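Local coordinates for protein SusD homolog (Bacteroides thetaiotaomicron VPI-5482, PDB 3FDH) that probably binds glycans at the outer membrane of a gut bacterium, as a SusD/RagB-family partner in polysaccharide uptake, at residues Arg208-Ser213 / Phe438-Gly443; Lys222-Val227 / Ala343-Arg348. All coordinates share one frame; numbering follows the deposited sequence.

The two contacts lie on the same side of the chain's centre, with their own centres about 15 Å apart. Contact 2 is nested along the sequence within the loop that contact 1 closes: 208-213, the end of helix 191-208 and the turn after it, leads into helix 216-228, which carries 222-227; then come 343-348 on helix 335-348 and, much later, 438-443 on helix 431-443. The two meet directly, for Arg440 NH1 of contact 1 forms a salt bridge with Glu344 OE2 of contact 2, 2.8 Å long. Helices distant in sequence are thereby tied into one part of the largely helical SusD-like fold, which belongs to the TPR clan.

Contact 1 (Arg208-Ser213 / Phe438-Gly443); sequences RLINRS and FRRMKG
A mostly buried contact, made by van der Waals touch and one bridging water, sets the end of helix 191-208 and the turn after it against the C-terminal end of helix 431-443. Arg440 has the largest share of it. With CG anti to the backbone N (chi1 171°) its chain reaches across until CD rests 3.6 Å from Arg208 O, and a bend at chi3 (59°) turns the guanidinium aside. Ile210 meets that group obliquely, its CG2 lying 4.2 Å from Arg440 NH1. No direct hydrogen bond spans the two segments. Instead one water accepts from Arg440 NE at 2.8 Å and from Arg208 NH1 at 3.0 Å, lying in the plane of the Arg208 guanidinium at its edge. In this SusD-like, TPR-clan helical fold the contact joins the turn between two consecutive helices, 191-208 and 216-228, to a helix more than 200 residues further on. Acidic neighbours pair with both arginines: Glu433 and Asp125 form salt bridges with Arg208, while Glu344 and Asp437 do so with Arg440. These carboxylates would be expected to offset the like charges, whose nearest nitrogens, Arg208 NH1 and Arg440 NE, stand 5.6 Å apart. A short 3-10 turn runs through Ile210 and Asn211, with backbone bonds from Arg212 N to Leu209 O and from Ser213 N to Ile210 O, and Asn211 comes to face the helix end. Its amide lies against the last helical residue, with ND2 3.7 Å from Gly443 O. Leu444, just past the helix, also touches this side chain. With an alanine in place of Asn211, the Gly443 carbonyl and Leu444 would probably lose the amide against them, opening a gap at the helix end.

Contact 2 (Lys222-Val227 / Ala343-Arg348); sequences KVLDYV and AEALCR
Leu224 and Leu346 both hold CG anti to the carbonyl carbon (chi1 -67° and -71°), which brings their branched ends together, while Val223 turns CG1 opposite the backbone N and directs it at Ala345. These side chains form an apolar seam between two nearly antiparallel helices of the SusD-like, TPR-clan fold, helix 216-228 and helix 335-348. Over the short segments the axes approach to 9.3 Å at a signed crossing angle of -150°. The small side chain of Ala345 sits where the backbones are nearest, the CA atoms of Val223 and Ala345 being 6.7 Å apart. Its methyl is met by two neighbours of the first helix: Leu224 CD2 lies 3.9 Å from Ala345 CB, and Val223 CG1 is almost as near. The two leucines cross at about a right angle. Leu224 CD1 reaches Leu346 CD2 at 3.9 Å, while CD2, besides touching the alanine, also lies near Leu346 CG. Around this seam Leu224 also touches Lys342 and Leu349, Leu346 lies against Arg351 and Ala353, and Val227, one turn on from Val223, packs on Leu338, Met339 and Lys342 of the same helix 335-348. Glu344 and Arg348, one helical turn apart, leave the seam to pair with each other and with helix 431-443 and the loop beyond it: Glu344 OE2 is the oxygen that also holds Arg440, and Arg348 NH1 forms a salt bridge with Glu446. With both arginines on this one oxygen, Glu344 is likely to stay ionised. Arg348 grips it side-on, with two nitrogens on one oxygen: NE is 2.8 Å from Glu344 OE2 on its anti side, and NH2 meets the same Glu344 OE2 at 2.9 Å, nearly in line with the C-O bond.

Contact 1 (Arg208-Ser213 / Phe438-Gly443)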
loop_
_atom_site.group_PDB
_atom_site.type_symbol
_atom_site.label_atom_id
_atom_site.label_comp_id
_atom_site.label_asym_id
_atom_site.label_seq_id
_atom_site.Cartn_x
_atom_site.Cartn_y
_atom_site.Cartn_z
ATOM N N ARG A 208 0.872 -1.508 13.525
ATOM C CA ARG A 208 1.773 -2.492 12.876
ATOM C C ARG A 208 2.492 -3.382 13.866
ATOM O O ARG A 208 2.689 -4.588 13.637
ATOM C CB ARG A 208 2.827 -1.782 12.033
ATOM C CG ARG A 208 3.763 -2.773 11.338
ATOM C CD ARG A 208 3.215 -3.193 9.978
ATOM N NE ARG A 208 3.526 -2.142 9.006
ATOM C CZ ARG A 208 2.646 -1.400 8.342
ATOM N NH1 ARG A 208 1.353 -1.615 8.437
ATOM N NH2 ARG A 208 3.080 -0.487 7.497
ATOM N N LEU A 209 2.884 -2.780 14.994
ATOM C CA LEU A 209 3.751 -3.472 15.973
ATOM C C LEU A 209 3.018 -4.068 17.168
ATOM O O LEU A 209 3.615 -4.480 18.144
ATOM C CB LEU A 209 4.801 -2.526 16.509
ATOM C CG LEU A 209 5.699 -1.772 15.538
ATOM C CD1 LEU A 209 6.820 -1.111 16.334
ATOM C CD2 LEU A 209 6.259 -2.639 14.448
ATOM N N ILE A 210 1.719 -4.100 17.054
ATOM C CA ILE A 210 0.838 -4.504 18.164
ATOM C C ILE A 210 1.162 -5.871 18.747
ATOM O O ILE A 210 1.071 -6.074 19.942
ATOM C CB ILE A 210 -0.662 -4.435 17.759
ATOM C CG1 ILE A 210 -1.552 -4.386 19.009
ATOM C CG2 ILE A 210 -1.044 -5.593 16.808
ATOM C CD1 ILE A 210 -1.331 -3.150 19.864
ATOM N N ASN A 211 1.522 -6.809 17.883
ATOM C CA ASN A 211 1.845 -8.153 18.342
ATOM C C ASN A 211 2.939 -8.145 19.387
ATOM O O ASN A 211 3.022 -9.021 20.257
ATOM C CB ASN A 211 2.269 -9.008 17.142
ATOM C CG ASN A 211 2.455 -10.468 17.479
ATOM O OD1 ASN A 211 1.794 -11.007 18.369
ATOM N ND2 ASN A 211 3.317 -11.137 16.726
ATOM N N ARG A 212 3.769 -7.113 19.310
ATOM C CA ARG A 212 4.946 -7.003 20.151
ATOM C C ARG A 212 4.730 -6.106 21.372
ATOM O O ARG A 212 5.618 -5.904 22.193
ATOM C CB ARG A 212 6.124 -6.478 19.342
ATOM C CG ARG A 212 6.644 -7.418 18.312
ATOM C CD ARG A 212 7.292 -8.634 19.003
ATOM N NE ARG A 212 7.825 -9.555 18.005
ATOM C CZ ARG A 212 8.590 -10.594 18.273
ATOM N NH1 ARG A 212 8.891 -10.926 19.522
ATOM N NH2 ARG A 212 9.040 -11.321 17.277
ATOM N N SER A 213 3.519 -5.615 21.507
ATOM C CA SER A 213 3.209 -4.656 22.571
ATOM C C SER A 213 3.143 -5.205 23.983
ATOM O O SER A 213 2.744 -6.345 24.209
ATOM C CB SER A 213 1.891 -3.956 22.265
ATOM O OG SER A 213 1.582 -3.013 23.263
ATOM N N PHE A 438 -2.000 -8.338 6.283
ATOM C CA PHE A 438 -2.280 -9.780 6.155
ATOM C C PHE A 438 -1.298 -10.537 6.990
ATOM O O PHE A 438 -1.629 -11.466 7.742
ATOM C CB PHE A 438 -2.165 -10.271 4.675
ATOM C CG PHE A 438 -2.603 -11.693 4.505
ATOM C CD1 PHE A 438 -3.925 -12.017 4.345
ATOM C CD2 PHE A 438 -1.705 -12.702 4.598
ATOM C CE1 PHE A 438 -4.320 -13.322 4.265
ATOM C CE2 PHE A 438 -2.086 -13.999 4.500
ATOM C CZ PHE A 438 -3.397 -14.324 4.338
ATOM N N ARG A 439 -0.063 -10.119 6.857
ATOM C CA ARG A 439 1.011 -10.763 7.576
ATOM C C ARG A 439 0.935 -10.455 9.083
ATOM O O ARG A 439 1.301 -11.261 9.934
ATOM C CB ARG A 439 2.377 -10.346 7.025
ATOM C CG ARG A 439 2.661 -10.874 5.648
ATOM C CD ARG A 439 4.073 -10.438 5.245
ATOM N NE ARG A 439 4.154 -8.998 5.059
ATOM C CZ ARG A 439 5.265 -8.292 5.076
ATOM N NH1 ARG A 439 6.391 -8.893 5.347
ATOM N NH2 ARG A 439 5.215 -7.000 4.912
ATOM N N ARG A 440 0.408 -9.293 9.410
ATOM C CA ARG A 440 0.288 -8.922 10.824
ATOM C C ARG A 440 -0.754 -9.846 11.414
ATOM O O ARG A 440 -0.559 -10.360 12.520
ATOM C CB ARG A 440 -0.074 -7.457 11.003
ATOM C CG ARG A 440 -0.430 -7.082 12.420
ATOM C CD ARG A 440 -0.568 -5.593 12.600
ATOM N NE ARG A 440 -1.570 -4.989 11.747
ATOM C CZ ARG A 440 -2.856 -4.853 12.094
ATOM N NH1 ARG A 440 -3.300 -5.319 13.262
ATOM N NH2 ARG A 440 -3.690 -4.307 11.246
HETATM N N MSE A 441 -1.863 -10.036 10.694
HETATM C CA MSE A 441 -2.930 -10.981 11.132
HETATM C C MSE A 441 -2.373 -12.384 11.335
HETATM O O MSE A 441 -2.738 -13.089 12.284
HETATM C CB MSE A 441 -4.071 -11.050 10.170
HETATM C CG MSE A 441 -4.959 -9.925 10.505
HETATM SE SE MSE A 441 -6.599 -9.591 9.456
HETATM C CE MSE A 441 -5.931 -8.775 7.905
ATOM N N LYS A 442 -1.504 -12.790 10.411
ATOM C CA LYS A 442 -0.833 -14.072 10.540
ATOM C C LYS A 442 -0.074 -14.201 11.861
ATOM O O LYS A 442 -0.198 -15.213 12.570
ATOM C CB LYS A 442 0.155 -14.335 9.405
ATOM C CG LYS A 442 -0.473 -14.870 8.197
ATOM C CD LYS A 442 0.545 -15.320 7.116
ATOM C CE LYS A 442 1.294 -16.576 7.460
ATOM N NZ LYS A 442 0.503 -17.828 7.540
ATOM N N GLY A 443 0.705 -13.171 12.182
ATOM C CA GLY A 443 1.454 -13.151 13.423
ATOM C C GLY A 443 0.554 -13.186 14.648
ATOM O O GLY A 443 0.931 -13.722 15.677
HETATM O O HOH W 1 -0.848 -3.230 9.702
#

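Contact 2 (Lys222-Val227 / Ala343-Arg348)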
loop_
_atom_site.group_PDB
_atom_site.type_symbol
_atom_site.label_atom_id
_atom_site.label_comp_id
_atom_site.label_asym_id
_atom_site.label_seq_id
_atom_site.Cartn_x
_atom_site.Cartn_y
_atom_site.Cartn_z
ATOM N N LYS A 222 -3.709 4.957 21.691
ATOM C CA LYS A 222 -2.801 5.840 20.967
ATOM C C LYS A 222 -3.260 5.966 19.526
ATOM O O LYS A 222 -3.282 7.049 18.951
ATOM C CB LYS A 222 -1.366 5.331 21.030
ATOM C CG LYS A 222 -0.702 5.665 22.354
ATOM C CD LYS A 222 0.540 4.886 22.609
ATOM C CE LYS A 222 1.552 5.048 21.511
ATOM N NZ LYS A 222 2.557 3.933 21.579
ATOM N N VAL A 223 -3.632 4.843 18.942
ATOM C CA VAL A 223 -4.065 4.828 17.547
ATOM C C VAL A 223 -5.251 5.776 17.432
ATOM O O VAL A 223 -5.271 6.663 16.599
ATOM C CB VAL A 223 -4.455 3.402 17.033
ATOM C CG1 VAL A 223 -5.205 3.494 15.694
ATOM C CG2 VAL A 223 -3.206 2.491 16.928
ATOM N N LEU A 224 -6.193 5.653 18.354
ATOM C CA LEU A 224 -7.390 6.545 18.320
ATOM C C LEU A 224 -7.045 8.026 18.456
ATOM O O LEU A 224 -7.666 8.915 17.827
ATOM C CB LEU A 224 -8.398 6.178 19.411
ATOM C CG LEU A 224 -9.062 4.833 19.239
ATOM C CD1 LEU A 224 -10.023 4.623 20.420
ATOM C CD2 LEU A 224 -9.771 4.783 17.877
ATOM N N ASP A 225 -6.060 8.297 19.296
ATOM C CA ASP A 225 -5.608 9.674 19.501
ATOM C C ASP A 225 -4.949 10.215 18.228
ATOM O O ASP A 225 -5.245 11.319 17.783
ATOM C CB ASP A 225 -4.626 9.730 20.676
ATOM C CG ASP A 225 -4.096 11.122 20.948
ATOM O OD1 ASP A 225 -4.871 12.095 20.988
ATOM O OD2 ASP A 225 -2.883 11.224 21.178
ATOM N N TYR A 226 -4.069 9.410 17.662
ATOM C CA TYR A 226 -3.343 9.790 16.442
ATOM C C TYR A 226 -4.340 10.007 15.302
ATOM O O TYR A 226 -4.210 10.937 14.530
ATOM C CB TYR A 226 -2.325 8.734 16.021
ATOM C CG TYR A 226 -1.239 8.495 17.044
ATOM C CD1 TYR A 226 -0.807 9.513 17.883
ATOM C CD2 TYR A 226 -0.613 7.265 17.141
ATOM C CE1 TYR A 226 0.180 9.285 18.825
ATOM C CE2 TYR A 226 0.394 7.050 18.081
ATOM C CZ TYR A 226 0.779 8.049 18.901
ATOM O OH TYR A 226 1.781 7.796 19.815
ATOM N N VAL A 227 -5.327 9.130 15.210
ATOM C CA VAL A 227 -6.371 9.289 14.192
ATOM C C VAL A 227 -7.072 10.617 14.361
ATOM O O VAL A 227 -7.422 11.290 13.386
ATOM C CB VAL A 227 -7.436 8.158 14.247
ATOM C CG1 VAL A 227 -8.663 8.523 13.454
ATOM C CG2 VAL A 227 -6.857 6.831 13.755
ATOM N N ALA A 343 -11.464 1.932 13.343
ATOM C CA ALA A 343 -12.407 0.812 13.542
ATOM C C ALA A 343 -11.712 -0.410 14.168
ATOM O O ALA A 343 -12.243 -1.043 15.092
ATOM C CB ALA A 343 -13.100 0.434 12.197
ATOM N N GLU A 344 -10.533 -0.734 13.678
ATOM C CA GLU A 344 -9.808 -1.896 14.192
ATOM C C GLU A 344 -9.450 -1.662 15.680
ATOM O O GLU A 344 -9.534 -2.551 16.548
ATOM C CB GLU A 344 -8.528 -2.171 13.422
ATOM C CG GLU A 344 -7.815 -3.366 13.992
ATOM C CD GLU A 344 -6.555 -3.699 13.316
ATOM O OE1 GLU A 344 -6.151 -2.927 12.380
ATOM O OE2 GLU A 344 -6.025 -4.792 13.683
ATOM N N ALA A 345 -9.020 -0.444 15.959
ATOM C CA ALA A 345 -8.655 -0.095 17.340
ATOM C C ALA A 345 -9.852 -0.245 18.267
ATOM O O ALA A 345 -9.752 -0.817 19.351
ATOM C CB ALA A 345 -8.058 1.341 17.419
ATOM N N LEU A 346 -11.003 0.243 17.838
ATOM C CA LEU A 346 -12.222 0.137 18.666
ATOM C C LEU A 346 -12.627 -1.313 18.859
ATOM O O LEU A 346 -12.907 -1.759 19.972
ATOM C CB LEU A 346 -13.377 0.965 18.075
ATOM C CG LEU A 346 -13.196 2.496 18.183
ATOM C CD1 LEU A 346 -13.977 3.186 17.110
ATOM C CD2 LEU A 346 -13.520 3.047 19.565
ATOM N N CYS A 347 -12.590 -2.078 17.786
ATOM C CA CYS A 347 -12.917 -3.501 17.885
ATOM C C CYS A 347 -12.041 -4.162 18.923
ATOM O O CYS A 347 -12.490 -4.828 19.825
ATOM C CB CYS A 347 -12.691 -4.205 16.549
ATOM S SG CYS A 347 -13.976 -3.870 15.302
ATOM N N ARG A 348 -10.757 -4.000 18.757
ATOM C CA ARG A 348 -9.826 -4.652 19.677
ATOM C C ARG A 348 -9.964 -4.140 21.121
ATOM O O ARG A 348 -9.555 -4.829 22.066
ATOM C CB ARG A 348 -8.401 -4.541 19.181
ATOM C CG ARG A 348 -8.185 -5.318 17.904
ATOM C CD ARG A 348 -6.767 -5.304 17.500
ATOM N NE ARG A 348 -6.563 -5.881 16.173
ATOM C CZ ARG A 348 -6.423 -7.171 15.892
ATOM N NH1 ARG A 348 -6.458 -8.115 16.807
ATOM N NH2 ARG A 348 -6.275 -7.530 14.644
#